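Agglutinin (Rhizoctonia solani, PDB 4G9M) is a carbohydrate-binding lectin of the ricin-type beta-trefoil family that assembles as a domain-swapped dimer. Local coordinates at residues Y37-H40 / N44-W47; K13-G18 / A95-A100. All blocks are in the same frame, centred on the assembly; numbering follows the deposited sequence.

Contact 1 of 2, residues Y37-H40 / N44-W47; sequences YKSH and NQKW
Neither segment is regular where S39 and Q45 face each other: the chain leaves strand 32-37 at Y37 and turns back on itself, with three residues between H40 and N44, bringing the CA atoms of S39 and Q45 to 7.5 Å. Between these backbones reaches Q45. Its CG is anti to the carbonyl carbon (chi1 -71°) and its chain extended beyond, which carries the amide across the loop to the backbone of 38-40. There Q45 OE1 accepts from the backbone N of H40 at 2.9 Å, almost straight at 172°, with the N-H on a lone pair. Q45 NE2 donates to K38 O at 3.0 Å, meeting that oxygen from above its carbonyl plane. Glutamine suits the place because one amide answers a donor and an acceptor of the same loop. A water donates to OE1 of Q45 at 2.6 Å and also joins OG of S39, while Q45 NE2 has a further acceptor in D22 OD2 on strand 20-23. Q45, K46 and W47 form the QxW signature of ricin-type trefoils. In relatives such as the ricin B chain this glutamine stands beside the sugar pocket, so a similar location is probable here. The H40 imidazole lies stacked on the Q45 amide, planes 10° apart, with H40 CE1 3.4 Å from Q45 CD; H40 ND1 bonds to the backbone N of G42, which ties the ring to its own loop. N44 reaches the ring edge instead, N44 OD1 in plane and 3.3 Å from H40 CE1, and its ND2 bonds to L23 O. The Y37 ring comes obliquely against the amide, Y37 CD1 3.8 Å from Q45 NE2.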
loop_
_atom_site.group_PDB
_atom_site.type_symbol
_atom_site.label_atom_id
_atom_site.label_comp_id
_atom_site.label_asym_id
_atom_site.label_seq_id
_atom_site.Cartn_x
_atom_site.Cartn_y
_atom_site.Cartn_z
ATOM N N TYR B 37 -6.147 21.658 4.819
ATOM C CA TYR B 37 -6.354 23.018 4.325
ATOM C C TYR B 37 -6.822 22.988 2.863
ATOM O O TYR B 37 -6.491 22.065 2.120
ATOM C CB TYR B 37 -5.048 23.815 4.462
ATOM C CG TYR B 37 -5.207 25.333 4.566
ATOM C CD1 TYR B 37 -5.461 26.103 3.444
ATOM C CD2 TYR B 37 -5.087 25.981 5.790
ATOM C CE1 TYR B 37 -5.596 27.480 3.526
ATOM C CE2 TYR B 37 -5.227 27.366 5.887
ATOM C CZ TYR B 37 -5.481 28.105 4.749
ATOM O OH TYR B 37 -5.615 29.481 4.808
ATOM N N LYS B 38 -7.613 23.974 2.452
ATOM C CA LYS B 38 -8.045 24.051 1.058
ATOM C C LYS B 38 -6.830 24.137 0.145
ATOM O O LYS B 38 -5.881 24.867 0.432
ATOM C CB LYS B 38 -8.952 25.260 0.836
ATOM C CG LYS B 38 -9.446 25.415 -0.592
ATOM C CD LYS B 38 -10.368 26.618 -0.722
ATOM C CE LYS B 38 -10.712 26.903 -2.182
ATOM N NZ LYS B 38 -11.833 27.884 -2.322
ATOM N N SER B 39 -6.862 23.373 -0.945
ATOM C CA SER B 39 -5.761 23.349 -1.886
ATOM C C SER B 39 -5.531 24.740 -2.489
ATOM O O SER B 39 -6.463 25.359 -3.002
ATOM C CB SER B 39 -6.039 22.324 -2.990
ATOM O OG SER B 39 -4.954 22.253 -3.906
ATOM N N HIS B 40 -4.298 25.234 -2.411
ATOM C CA HIS B 40 -3.954 26.507 -3.054
ATOM C C HIS B 40 -2.650 26.450 -3.856
ATOM O O HIS B 40 -2.188 27.468 -4.383
ATOM C CB HIS B 40 -3.930 27.672 -2.046
ATOM C CG HIS B 40 -3.038 27.447 -0.862
ATOM N ND1 HIS B 40 -1.727 27.036 -0.977
ATOM C CD2 HIS B 40 -3.276 27.580 0.465
ATOM C CE1 HIS B 40 -1.199 26.919 0.229
ATOM N NE2 HIS B 40 -2.119 27.244 1.121
ATOM N N ASN B 44 4.040 24.460 0.567
ATOM C CA ASN B 44 3.791 23.884 1.890
ATOM C C ASN B 44 2.722 22.793 1.847
ATOM O O ASN B 44 2.460 22.134 2.850
ATOM C CB ASN B 44 3.395 24.958 2.913
ATOM C CG ASN B 44 1.970 25.429 2.743
ATOM O OD1 ASN B 44 1.584 25.893 1.674
ATOM N ND2 ASN B 44 1.171 25.295 3.797
ATOM N N GLN B 45 2.118 22.609 0.670
ATOM C CA GLN B 45 1.099 21.594 0.460
ATOM C C GLN B 45 1.596 20.520 -0.506
ATOM O O GLN B 45 0.808 19.719 -1.006
ATOM C CB GLN B 45 -0.186 22.224 -0.071
ATOM C CG GLN B 45 -0.941 23.053 0.966
ATOM C CD GLN B 45 -2.222 23.646 0.405
ATOM O OE1 GLN B 45 -2.449 23.634 -0.810
ATOM N NE2 GLN B 45 -3.063 24.178 1.286
ATOM N N LYS B 46 2.907 20.494 -0.732
ATOM C CA LYS B 46 3.518 19.487 -1.594
ATOM C C LYS B 46 4.454 18.624 -0.775
ATOM O O LYS B 46 5.194 19.139 0.069
ATOM C CB LYS B 46 4.335 20.143 -2.700
ATOM C CG LYS B 46 3.575 20.442 -3.964
ATOM C CD LYS B 46 2.698 21.640 -3.822
ATOM C CE LYS B 46 2.760 22.472 -5.095
ATOM N NZ LYS B 46 1.412 22.928 -5.524
ATOM N N TRP B 47 4.466 17.323 -1.068
ATOM C CA TRP B 47 5.195 16.358 -0.250
ATOM C C TRP B 47 6.004 15.369 -1.088
ATOM O O TRP B 47 5.489 14.770 -2.046
ATOM C CB TRP B 47 4.214 15.583 0.630
ATOM C CG TRP B 47 3.369 16.470 1.475
ATOM C CD1 TRP B 47 2.166 17.033 1.139
ATOM C CD2 TRP B 47 3.668 16.914 2.793
ATOM N NE1 TRP B 47 1.695 17.794 2.177
ATOM C CE2 TRP B 47 2.598 17.736 3.209
ATOM C CE3 TRP B 47 4.735 16.692 3.673
ATOM C CZ2 TRP B 47 2.568 18.335 4.459
ATOM C CZ3 TRP B 47 4.699 17.293 4.917
ATOM C CH2 TRP B 47 3.618 18.095 5.300
HETATM O O HOH W 1 -2.351 22.402 -3.131
#

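Contact 2 of 2, residues K13-G18 / A95-A100; sequences KNVSTG and ADKGFA
V15 and K97 meet with their side chains crossed at about a right angle, the two valine methyls doing different work. V15 CG1 sits against the aliphatic part of the lysine, 3.9 Å from K97 CB and equally near K97 CE. V15 CG2 instead approaches the K97 backbone, 3.8 Å from K97 O. Valine suits the place because a compact, branched apolar side chain serves both neighbours at once. The lysine bends at chi3 (-77°) and again at chi4, curling round V15 CG1 and bringing K97 NZ back to OD2 of D96 at 2.7 Å in a salt bridge, on the syn side of the carboxylate. OD1 of D96 is taken by K136, so the carboxylate joins two lysines. G98, whose positive phi favours glycine, offers no side chain to crowd V15 CG2. It also closes the tight turn of hairpin 90-94/99-103, where A95 N bonds to G98 O. The valine projects from the turn that follows strand 8-14. W51 of the second subunit packs on D96. Since no hydrogen bond or salt bridge spans the segments, the turns are joined by van der Waals contact, and the lysine lends methylenes to V15 while its charge is paired chiefly with D96 and weakly, at long range, with D133.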
loop_
_atom_site.group_PDB
_atom_site.type_symbol
_atom_site.label_atom_id
_atom_site.label_comp_id
_atom_site.label_asym_id
_atom_site.label_seq_id
_atom_site.Cartn_x
_atom_site.Cartn_y
_atom_site.Cartn_z
ATOM N N LYS B 13 -4.666 14.586 -0.963
ATOM C CA LYS B 13 -6.018 15.088 -0.776
ATOM C C LYS B 13 -6.856 14.139 0.069
ATOM O O LYS B 13 -7.031 12.970 -0.280
ATOM C CB LYS B 13 -6.697 15.321 -2.138
ATOM C CG LYS B 13 -8.125 15.842 -2.012
ATOM C CD LYS B 13 -8.739 16.085 -3.384
ATOM C CE LYS B 13 -8.817 14.801 -4.197
ATOM N NZ LYS B 13 -9.852 13.868 -3.668
ATOM N N ASN B 14 -7.392 14.638 1.174
ATOM C CA ASN B 14 -8.179 13.763 2.043
ATOM C C ASN B 14 -9.437 13.275 1.322
ATOM O O ASN B 14 -10.175 14.061 0.737
ATOM C CB ASN B 14 -8.537 14.469 3.347
ATOM C CG ASN B 14 -9.100 13.529 4.368
ATOM O OD1 ASN B 14 -10.313 13.357 4.463
ATOM N ND2 ASN B 14 -8.217 12.900 5.141
ATOM N N VAL B 15 -9.674 11.967 1.371
ATOM C CA VAL B 15 -10.811 11.370 0.677
ATOM C C VAL B 15 -12.159 11.909 1.196
ATOM O O VAL B 15 -13.076 12.165 0.419
ATOM C CB VAL B 15 -10.749 9.814 0.725
ATOM C CG1 VAL B 15 -12.081 9.184 0.299
ATOM C CG2 VAL B 15 -9.596 9.287 -0.143
ATOM N N SER B 16 -12.267 12.105 2.504
ATOM C CA SER B 16 -13.515 12.590 3.082
ATOM C C SER B 16 -13.803 14.059 2.760
ATOM O O SER B 16 -14.913 14.396 2.340
ATOM C CB SER B 16 -13.518 12.404 4.602
ATOM O OG SER B 16 -14.728 12.887 5.194
ATOM N N THR B 17 -12.814 14.924 2.963
ATOM C CA THR B 17 -13.056 16.369 2.980
ATOM C C THR B 17 -12.743 17.069 1.674
ATOM O O THR B 17 -13.316 18.122 1.383
ATOM C CB THR B 17 -12.216 17.065 4.053
ATOM O OG1 THR B 17 -10.821 16.904 3.750
ATOM C CG2 THR B 17 -12.511 16.494 5.440
ATOM N N GLY B 18 -11.798 16.524 0.919
ATOM C CA GLY B 18 -11.314 17.195 -0.278
ATOM C C GLY B 18 -10.262 18.252 0.029
ATOM O O GLY B 18 -9.746 18.916 -0.876
ATOM N N ALA B 95 -6.189 1.574 -0.296
ATOM C CA ALA B 95 -7.481 1.580 0.383
ATOM C C ALA B 95 -8.577 1.549 -0.668
ATOM O O ALA B 95 -8.300 1.736 -1.847
ATOM C CB ALA B 95 -7.622 2.817 1.284
ATOM N N ASP B 96 -9.822 1.327 -0.244
ATOM C CA ASP B 96 -10.935 1.242 -1.187
ATOM C C ASP B 96 -11.106 2.553 -1.947
ATOM O O ASP B 96 -11.606 2.572 -3.072
ATOM C CB ASP B 96 -12.227 0.836 -0.464
ATOM C CG ASP B 96 -12.670 1.853 0.573
ATOM O OD1 ASP B 96 -11.961 2.039 1.584
ATOM O OD2 ASP B 96 -13.754 2.442 0.396
ATOM N N LYS B 97 -10.683 3.645 -1.317
ATOM C CA LYS B 97 -10.473 4.916 -1.995
ATOM C C LYS B 97 -9.124 5.471 -1.543
ATOM O O LYS B 97 -8.856 5.550 -0.340
ATOM C CB LYS B 97 -11.587 5.904 -1.662
ATOM C CG LYS B 97 -12.962 5.450 -2.157
ATOM C CD LYS B 97 -14.079 6.377 -1.699
ATOM C CE LYS B 97 -14.432 6.127 -0.252
ATOM N NZ LYS B 97 -15.076 4.795 -0.054
ATOM N N GLY B 98 -8.280 5.847 -2.494
ATOM C CA GLY B 98 -6.958 6.356 -2.166
ATOM C C GLY B 98 -6.085 5.379 -1.396
ATOM O O GLY B 98 -6.147 4.161 -1.595
ATOM N N PHE B 99 -5.253 5.925 -0.516
ATOM C CA PHE B 99 -4.315 5.132 0.260
ATOM C C PHE B 99 -4.354 5.521 1.735
ATOM O O PHE B 99 -4.507 6.695 2.078
ATOM C CB PHE B 99 -2.881 5.360 -0.261
ATOM C CG PHE B 99 -2.637 4.863 -1.677
ATOM C CD1 PHE B 99 -2.933 5.657 -2.775
ATOM C CD2 PHE B 99 -2.120 3.592 -1.891
ATOM C CE1 PHE B 99 -2.709 5.197 -4.071
ATOM C CE2 PHE B 99 -1.904 3.123 -3.183
ATOM C CZ PHE B 99 -2.199 3.927 -4.267
ATOM N N ALA B 100 -4.190 4.534 2.610
ATOM C CA ALA B 100 -3.918 4.808 4.015
ATOM C C ALA B 100 -2.435 5.093 4.179
ATOM O O ALA B 100 -1.598 4.522 3.469
ATOM C CB ALA B 100 -4.321 3.624 4.883
#

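Overall arrangement
From the N terminus, strand 8-14 runs into the turn of segment 13-18, the first half of contact 2. Strands 20-23 and 32-37 follow, and contact 1 then closes a short loop of three intervening residues before strand 47-51, which pairs with strand 8-14. Only after 76 residues from G18 does the chain reach 95-100 and complete contact 2, so the small loop lies wholly within the large one and the two do not cross. The centres of contact 1 and contact 2 are about 15 Å apart, and the nearest atoms of contact 1 and contact 2 about 5 Å, without touching. Contact 1 fastens a local loop beside strand 20-23; contact 2 joins the four-stranded sheet to the 90-94/99-103 hairpin, which meets the second subunit.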